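Local coordinates for protein beta-galactosidase (Bacillus circulans, PDB 4MAD) that probably hydrolyses terminal non-reducing beta-D-galactose residues of beta-D-galactosides, as a family 35 glycoside hydrolase built on a (beta/alpha)8 barrel, at residues 314-319 with 326-331; 49-54 with 286-291. One frame throughout, in Å; residues are numbered along the deposited sequence.

How the contacts relate
The two contacts illustrate how loops and helices pack beside one another in a (beta/alpha)8 barrel. Contact 2 ties helix 48-58, which follows the first barrel strand, to the loop after the eighth strand, 281-284; contact 1 ties the later loop 314-319 to the start of the helix that follows it, 327-339. Both segments of contact 2 come before those of contact 1 in the sequence, yet the centres of the contacts are about 10 Å apart. L319 links them: its N is 3.1 Å from the O of A287, a probable hydrogen bond, and its side chain packs on H288. F329 CE1 also reaches K54 O, at 3.4 Å. Loops 286-291 and 314-319 and helices 48-58 and 327-339 are thus neighbours within the barrel domain.

Contact 1. Residues 314-319 with 326-331; sequences DYDGLL and TEKFYA
The irregular chain of 314-319 runs up to the first turn of helix 327-339, with the CA atoms of L318 and F329 4.8 Å apart. T326 occupies the N-cap of that helix. Its OG1 sits between the backbone N and the carbonyl carbon (chi1 60°), where it accepts from F329 N at 3.1 Å and donates to L318 O at 2.6 Å. One hydroxyl therefore caps the helix and grips the loop; it meets the L318 carbonyl at 130°, tilted from the carbonyl plane. K328 reaches across at about a right angle to the D316 side chain, its chain bent at chi3. Its NZ donates to D316 O at 2.8 Å, in the carbonyl plane, and makes a salt bridge to D316 OD2, 3.0 Å away, whose hydrogen bond is weak. H250 O also accepts from this ammonium, while D316 OD2 is held chiefly by R263 N. L318 crosses the lysine chain at about a right angle, its CD2 packing on K328 CB. L319 and F329 lie side by side, CD2 of the leucine 4.1 Å from CD1 of the ring. A threonine N-cap that also anchors the preceding loop thus starts helix 327-339, which follows the eighth barrel strand.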
ATOM      1  N   ASP A 314       5.237  -9.263   0.892  1.00 14.72           N
ATOM      2  CA  ASP A 314       5.391 -10.671   0.651  1.00 15.56           C
ATOM      3  C   ASP A 314       4.308 -11.361   1.418  1.00 15.20           C
ATOM      4  O   ASP A 314       3.670 -12.137   0.876  1.00 15.42           O
ATOM      5  CB  ASP A 314       6.756 -11.105   1.186  1.00 15.74           C
ATOM      6  CG  ASP A 314       7.021 -12.623   1.108  1.00 19.49           C
ATOM      7  OD1 ASP A 314       7.806 -13.009   0.271  1.00 17.92           O
ATOM      8  OD2 ASP A 314       6.515 -13.348   1.941  1.00 16.79           O
ATOM      9  N   TYR A 315       4.116 -11.037   2.683  1.00 15.23           N
ATOM     10  CA  TYR A 315       2.963 -11.418   3.511  1.00 16.05           C
ATOM     11  C   TYR A 315       3.062 -12.878   3.973  1.00 15.02           C
ATOM     12  O   TYR A 315       2.141 -13.422   4.451  1.00 16.25           O
ATOM     13  CB  TYR A 315       1.650 -11.236   2.736  1.00 16.54           C
ATOM     14  CG  TYR A 315       0.477 -10.868   3.594  1.00 15.49           C
ATOM     15  CD1 TYR A 315       0.098  -9.576   3.758  1.00 15.85           C
ATOM     16  CD2 TYR A 315      -0.235 -11.813   4.243  1.00 22.10           C
ATOM     17  CE1 TYR A 315      -0.949  -9.235   4.537  1.00 17.93           C
ATOM     18  CE2 TYR A 315      -1.277 -11.495   5.013  1.00 24.28           C
ATOM     19  CZ  TYR A 315      -1.635 -10.214   5.158  1.00 21.75           C
ATOM     20  OH  TYR A 315      -2.688  -9.937   5.940  1.00 29.67           O
ATOM     21  N   ASP A 316       4.196 -13.502   3.756  1.00 14.41           N
ATOM     22  CA  ASP A 316       4.271 -14.924   3.941  1.00 16.06           C
ATOM     23  C   ASP A 316       3.200 -15.573   3.065  1.00 16.00           C
ATOM     24  O   ASP A 316       2.588 -16.505   3.419  1.00 16.57           O
ATOM     25  CB  ASP A 316       4.098 -15.347   5.373  1.00 16.57           C
ATOM     26  CG  ASP A 316       4.669 -16.716   5.627  1.00 21.74           C
ATOM     27  OD1 ASP A 316       5.537 -17.112   4.899  1.00 19.79           O
ATOM     28  OD2 ASP A 316       4.254 -17.327   6.589  1.00 22.81           O
ATOM     29  N   GLY A 317       3.020 -15.005   1.903  1.00 16.23           N
ATOM     30  CA  GLY A 317       2.012 -15.440   0.976  1.00 15.95           C
ATOM     31  C   GLY A 317       2.345 -16.792   0.357  1.00 14.43           C
ATOM     32  O   GLY A 317       3.395 -17.290   0.541  1.00 14.91           O
ATOM     33  N   LEU A 318       1.381 -17.344  -0.362  1.00 15.94           N
ATOM     34  CA  LEU A 318       1.540 -18.595  -1.051  1.00 17.17           C
ATOM     35  C   LEU A 318       2.620 -18.474  -2.120  1.00 16.47           C
ATOM     36  O   LEU A 318       3.321 -19.398  -2.326  1.00 16.38           O
ATOM     37  CB  LEU A 318       0.244 -19.072  -1.640  1.00 17.68           C
ATOM     38  CG  LEU A 318      -0.871 -19.290  -0.649  1.00 16.67           C
ATOM     39  CD1 LEU A 318      -2.105 -19.728  -1.323  1.00 19.75           C
ATOM     40  CD2 LEU A 318      -0.524 -20.156   0.454  1.00 17.98           C
ATOM     41  N   LEU A 319       2.694 -17.313  -2.763  1.00 14.65           N
ATOM     42  CA  LEU A 319       3.829 -16.918  -3.588  1.00 13.81           C
ATOM     43  C   LEU A 319       4.648 -15.898  -2.858  1.00 16.08           C
ATOM     44  O   LEU A 319       4.111 -15.150  -2.137  1.00 17.55           O
ATOM     45  CB  LEU A 319       3.388 -16.282  -4.886  1.00 15.82           C
ATOM     46  CG  LEU A 319       2.382 -17.072  -5.677  1.00 16.19           C
ATOM     47  CD1 LEU A 319       2.184 -16.441  -6.975  1.00 15.97           C
ATOM     48  CD2 LEU A 319       2.806 -18.443  -5.820  1.00 20.77           C
ATOM     49  N   THR A 326       6.047 -21.735  -2.846  1.00 16.78           N
ATOM     50  CA  THR A 326       6.536 -21.892  -1.503  1.00 15.66           C
ATOM     51  C   THR A 326       6.062 -23.205  -0.915  1.00 16.61           C
ATOM     52  O   THR A 326       5.265 -23.836  -1.472  1.00 17.25           O
ATOM     53  CB  THR A 326       5.961 -20.839  -0.636  1.00 17.71           C
ATOM     54  OG1 THR A 326       4.548 -20.966  -0.637  1.00 17.23           O
ATOM     55  CG2 THR A 326       6.375 -19.445  -1.120  1.00 14.97           C
ATOM     56  N   GLU A 327       6.538 -23.558   0.257  1.00 15.41           N
ATOM     57  CA  GLU A 327       6.052 -24.732   0.945  1.00 19.34           C
ATOM     58  C   GLU A 327       4.536 -24.610   1.271  1.00 18.07           C
ATOM     59  O   GLU A 327       3.825 -25.550   1.135  1.00 16.15           O
ATOM     60  CB  GLU A 327       6.869 -25.007   2.206  1.00 21.21           C
ATOM     61  CG  GLU A 327       8.198 -25.688   1.921  1.00 30.99           C
ATOM     62  CD  GLU A 327       9.140 -25.786   3.130  1.00 46.83           C
ATOM     63  OE1 GLU A 327       8.691 -25.900   4.269  1.00 41.75           O
ATOM     64  OE2 GLU A 327      10.363 -25.730   2.901  1.00 53.10           O
ATOM     65  N   LYS A 328       4.080 -23.414   1.640  1.00 15.89           N
ATOM     66  CA  LYS A 328       2.697 -23.189   1.929  1.00 16.52           C
ATOM     67  C   LYS A 328       1.851 -23.506   0.708  1.00 17.02           C
ATOM     68  O   LYS A 328       0.847 -24.147   0.807  1.00 16.98           O
ATOM     69  CB  LYS A 328       2.484 -21.751   2.297  1.00 19.86           C
ATOM     70  CG  LYS A 328       2.128 -21.606   3.640  1.00 29.97           C
ATOM     71  CD  LYS A 328       1.597 -20.236   3.926  1.00 31.68           C
ATOM     72  CE  LYS A 328       2.311 -19.701   5.071  1.00 24.05           C
ATOM     73  NZ  LYS A 328       1.752 -18.408   5.342  1.00 18.57           N
ATOM     74  N   PHE A 329       2.339 -23.132  -0.457  1.00 16.72           N
ATOM     75  CA  PHE A 329       1.610 -23.345  -1.686  1.00 16.16           C
ATOM     76  C   PHE A 329       1.323 -24.834  -1.915  1.00 17.43           C
ATOM     77  O   PHE A 329       0.220 -25.194  -2.128  1.00 18.17           O
ATOM     78  CB  PHE A 329       2.456 -22.825  -2.830  1.00 17.21           C
ATOM     79  CG  PHE A 329       1.922 -23.101  -4.226  1.00 17.41           C
ATOM     80  CD1 PHE A 329       1.301 -22.128  -4.949  1.00 20.58           C
ATOM     81  CD2 PHE A 329       2.101 -24.297  -4.826  1.00 19.71           C
ATOM     82  CE1 PHE A 329       0.849 -22.376  -6.203  1.00 20.68           C
ATOM     83  CE2 PHE A 329       1.643 -24.511  -6.099  1.00 24.11           C
ATOM     84  CZ  PHE A 329       1.033 -23.548  -6.764  1.00 18.94           C
ATOM     85  N   TYR A 330       2.337 -25.668  -1.793  1.00 17.49           N
ATOM     86  CA  TYR A 330       2.122 -27.109  -1.930  1.00 18.05           C
ATOM     87  C   TYR A 330       1.197 -27.678  -0.860  1.00 19.34           C
ATOM     88  O   TYR A 330       0.420 -28.533  -1.098  1.00 18.93           O
ATOM     89  CB  TYR A 330       3.446 -27.845  -1.983  1.00 15.39           C
ATOM     90  CG  TYR A 330       4.204 -27.547  -3.242  1.00 20.14           C
ATOM     91  CD1 TYR A 330       3.760 -28.004  -4.462  1.00 28.02           C
ATOM     92  CD2 TYR A 330       5.321 -26.787  -3.225  1.00 21.78           C
ATOM     93  CE1 TYR A 330       4.440 -27.738  -5.604  1.00 27.00           C
ATOM     94  CE2 TYR A 330       5.996 -26.531  -4.333  1.00 27.71           C
ATOM     95  CZ  TYR A 330       5.563 -26.993  -5.531  1.00 28.65           C
ATOM     96  OH  TYR A 330       6.281 -26.685  -6.615  1.00 29.98           O
ATOM     97  N   ALA A 331       1.350 -27.183   0.342  1.00 18.04           N
ATOM     98  CA  ALA A 331       0.581 -27.656   1.456  1.00 17.84           C
ATOM     99  C   ALA A 331      -0.923 -27.391   1.271  1.00 18.66           C
ATOM    100  O   ALA A 331      -1.736 -28.245   1.531  1.00 15.68           O
ATOM    101  CB  ALA A 331       1.062 -27.029   2.712  1.00 17.14           C
TER

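Contact 2. Residues 49-54 with 286-291; sequences EDRLLK and MAHGGT
R51 sets its CD over one face of the H288 imidazole, although the two backbones come no nearer than 7.3 Å between their CA atoms. In the helix that carries the arginine, D50 precedes it and supplies the carboxylate oxygen that steadies it. D50 OD2 accepts from R51 NH1 at 3.0 Å, the donor approaching on the anti side. At R51 the chain bends at chi2 (-79°), bringing CD to 3.7 Å from the ring centroid of H288, a CH-pi contact 18° off the normal. The guanidinium stands 77° from the ring plane, with H288 NE2 at its edge. A water bridges the pair, accepting from R51 NH2 at 2.8 Å and lying 3.0 Å from H288 NE2, which is also hydrogen-bonded to T43 OG1, its strongest polar partner. This is an interface between the first helix of a (beta/alpha)8 barrel and the loop leaving its eighth strand, and M38 of the first strand touches both side chains. One turn on from D50, K54 completes the salt-bridge network: its NZ uses the syn lone pair of D50 OD2 at 2.8 Å and also donates to G323 O.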
ATOM      1  N   GLU A  49       0.290 -12.407 -15.565  1.00 19.33           N
ATOM      2  CA  GLU A  49      -0.067 -13.736 -16.022  1.00 19.85           C
ATOM      3  C   GLU A  49       0.659 -14.809 -15.242  1.00 17.13           C
ATOM      4  O   GLU A  49       0.113 -15.798 -14.902  1.00 20.42           O
ATOM      5  CB  GLU A  49       0.204 -13.893 -17.504  1.00 19.84           C
ATOM      6  CG  GLU A  49      -0.207 -15.266 -18.029  1.00 22.93           C
ATOM      7  CD  GLU A  49      -0.434 -15.303 -19.517  1.00 35.74           C
ATOM      8  OE1 GLU A  49      -0.012 -14.452 -20.239  1.00 37.78           O
ATOM      9  OE2 GLU A  49      -1.035 -16.232 -19.974  1.00 40.33           O
ATOM     10  N   ASP A  50       1.904 -14.569 -14.942  1.00 20.54           N
ATOM     11  CA  ASP A  50       2.679 -15.563 -14.252  1.00 21.81           C
ATOM     12  C   ASP A  50       2.040 -15.856 -12.911  1.00 20.13           C
ATOM     13  O   ASP A  50       1.850 -16.976 -12.559  1.00 17.10           O
ATOM     14  CB  ASP A  50       4.083 -15.049 -14.002  1.00 22.49           C
ATOM     15  CG  ASP A  50       4.928 -16.024 -13.202  1.00 26.76           C
ATOM     16  OD1 ASP A  50       5.350 -17.015 -13.762  1.00 19.03           O
ATOM     17  OD2 ASP A  50       5.141 -15.821 -12.012  1.00 19.71           O
ATOM     18  N   ARG A  51       1.719 -14.807 -12.160  1.00 19.27           N
ATOM     19  CA  ARG A  51       1.161 -15.034 -10.859  1.00 16.88           C
ATOM     20  C   ARG A  51      -0.191 -15.687 -10.908  1.00 16.50           C
ATOM     21  O   ARG A  51      -0.464 -16.539 -10.155  1.00 16.07           O
ATOM     22  CB  ARG A  51       1.129 -13.765 -10.042  1.00 18.24           C
ATOM     23  CG  ARG A  51       2.355 -12.918 -10.193  1.00 17.06           C
ATOM     24  CD  ARG A  51       3.539 -13.400  -9.400  1.00 17.41           C
ATOM     25  NE  ARG A  51       4.557 -12.382  -9.227  1.00 17.71           N
ATOM     26  CZ  ARG A  51       5.658 -12.298  -9.952  1.00 20.13           C
ATOM     27  NH1 ARG A  51       5.898 -13.160 -10.889  1.00 18.17           N
ATOM     28  NH2 ARG A  51       6.527 -11.342  -9.749  1.00 18.96           N
ATOM     29  N   LEU A  52      -1.019 -15.237 -11.832  1.00 17.56           N
ATOM     30  CA  LEU A  52      -2.341 -15.804 -11.972  1.00 18.67           C
ATOM     31  C   LEU A  52      -2.295 -17.285 -12.352  1.00 18.13           C
ATOM     32  O   LEU A  52      -3.020 -18.030 -11.848  1.00 17.16           O
ATOM     33  CB  LEU A  52      -3.183 -15.025 -12.973  1.00 18.33           C
ATOM     34  CG  LEU A  52      -3.482 -13.628 -12.483  1.00 18.87           C
ATOM     35  CD1 LEU A  52      -3.913 -12.697 -13.515  1.00 16.68           C
ATOM     36  CD2 LEU A  52      -4.455 -13.703 -11.365  1.00 19.00           C
ATOM     37  N   LEU A  53      -1.371 -17.657 -13.219  1.00 18.30           N
ATOM     38  CA  LEU A  53      -1.207 -19.027 -13.618  1.00 17.73           C
ATOM     39  C   LEU A  53      -0.856 -19.876 -12.414  1.00 18.87           C
ATOM     40  O   LEU A  53      -1.306 -20.991 -12.286  1.00 19.46           O
ATOM     41  CB  LEU A  53      -0.092 -19.115 -14.643  1.00 18.84           C
ATOM     42  CG  LEU A  53      -0.451 -18.720 -16.053  1.00 18.63           C
ATOM     43  CD1 LEU A  53       0.692 -18.631 -16.889  1.00 22.28           C
ATOM     44  CD2 LEU A  53      -1.428 -19.611 -16.631  1.00 22.83           C
ATOM     45  N   LYS A  54      -0.031 -19.313 -11.552  1.00 18.05           N
ATOM     46  CA  LYS A  54       0.344 -19.978 -10.309  1.00 15.56           C
ATOM     47  C   LYS A  54      -0.845 -20.204  -9.354  1.00 18.03           C
ATOM     48  O   LYS A  54      -1.012 -21.236  -8.788  1.00 20.10           O
ATOM     49  CB  LYS A  54       1.490 -19.267  -9.612  1.00 14.16           C
ATOM     50  CG  LYS A  54       2.819 -19.467 -10.307  1.00 14.56           C
ATOM     51  CD  LYS A  54       3.898 -18.463 -10.026  1.00 15.85           C
ATOM     52  CE  LYS A  54       5.191 -18.895 -10.582  1.00 18.92           C
ATOM     53  NZ  LYS A  54       6.245 -17.945 -10.577  1.00 21.36           N
ATOM     54  N   MET A 286      -2.791 -12.958   1.976  1.00 17.93           N
ATOM     55  CA  MET A 286      -2.760 -12.760   0.536  1.00 14.27           C
ATOM     56  C   MET A 286      -2.278 -14.041  -0.159  1.00 15.89           C
ATOM     57  O   MET A 286      -1.461 -14.723   0.360  1.00 15.47           O
ATOM     58  CB  MET A 286      -1.773 -11.678   0.187  1.00 16.72           C
ATOM     59  CG  MET A 286      -2.101 -10.332   0.631  1.00 16.85           C
ATOM     60  SD  MET A 286      -3.427  -9.578  -0.154  1.00 16.99           S
ATOM     61  CE  MET A 286      -2.803  -9.467  -1.772  1.00 17.20           C
ATOM     62  N   ALA A 287      -2.836 -14.377  -1.300  1.00 13.31           N
ATOM     63  CA  ALA A 287      -2.294 -15.487  -2.038  1.00 12.91           C
ATOM     64  C   ALA A 287      -0.973 -15.159  -2.674  1.00 13.95           C
ATOM     65  O   ALA A 287      -0.059 -15.845  -2.543  1.00 15.19           O
ATOM     66  CB  ALA A 287      -3.235 -15.968  -3.094  1.00 15.88           C
ATOM     67  N   HIS A 288      -0.970 -14.076  -3.415  1.00 13.81           N
ATOM     68  CA  HIS A 288       0.206 -13.360  -3.807  1.00 13.89           C
ATOM     69  C   HIS A 288       0.143 -11.898  -3.320  1.00 16.54           C
ATOM     70  O   HIS A 288      -0.737 -11.204  -3.636  1.00 14.74           O
ATOM     71  CB  HIS A 288       0.347 -13.386  -5.313  1.00 12.24           C
ATOM     72  CG  HIS A 288       1.529 -12.625  -5.806  1.00 15.95           C
ATOM     73  ND1 HIS A 288       2.811 -12.993  -5.499  1.00 14.56           N
ATOM     74  CD2 HIS A 288       1.623 -11.472  -6.500  1.00 12.26           C
ATOM     75  CE1 HIS A 288       3.638 -12.116  -6.017  1.00 18.81           C
ATOM     76  NE2 HIS A 288       2.944 -11.214  -6.667  1.00 13.69           N
ATOM     77  N   GLY A 289       1.113 -11.513  -2.508  1.00 15.94           N
ATOM     78  CA  GLY A 289       1.197 -10.185  -1.969  1.00 16.03           C
ATOM     79  C   GLY A 289       1.949  -9.099  -2.707  1.00 13.85           C
ATOM     80  O   GLY A 289       1.502  -8.035  -2.903  1.00 15.28           O
ATOM     81  N   GLY A 290       3.130  -9.467  -3.155  1.00 14.94           N
ATOM     82  CA  GLY A 290       3.922  -8.575  -3.962  1.00 13.17           C
ATOM     83  C   GLY A 290       4.533  -7.443  -3.194  1.00 14.20           C
ATOM     84  O   GLY A 290       5.023  -7.705  -2.161  1.00 14.48           O
ATOM     85  N   THR A 291       4.485  -6.219  -3.735  1.00 12.95           N
ATOM     86  CA  THR A 291       5.240  -5.096  -3.252  1.00 14.66           C
ATOM     87  C   THR A 291       4.463  -3.781  -3.168  1.00 14.33           C
ATOM     88  O   THR A 291       3.719  -3.510  -4.046  1.00 14.68           O
ATOM     89  CB  THR A 291       6.498  -4.877  -4.146  1.00 16.44           C
ATOM     90  OG1 THR A 291       7.063  -6.151  -4.505  1.00 15.81           O
ATOM     91  CG2 THR A 291       7.472  -3.979  -3.437  1.00 13.62           C
TER
HETATM   92  O   HOH W   1       5.537  -9.961  -7.504  1.00 20.49           O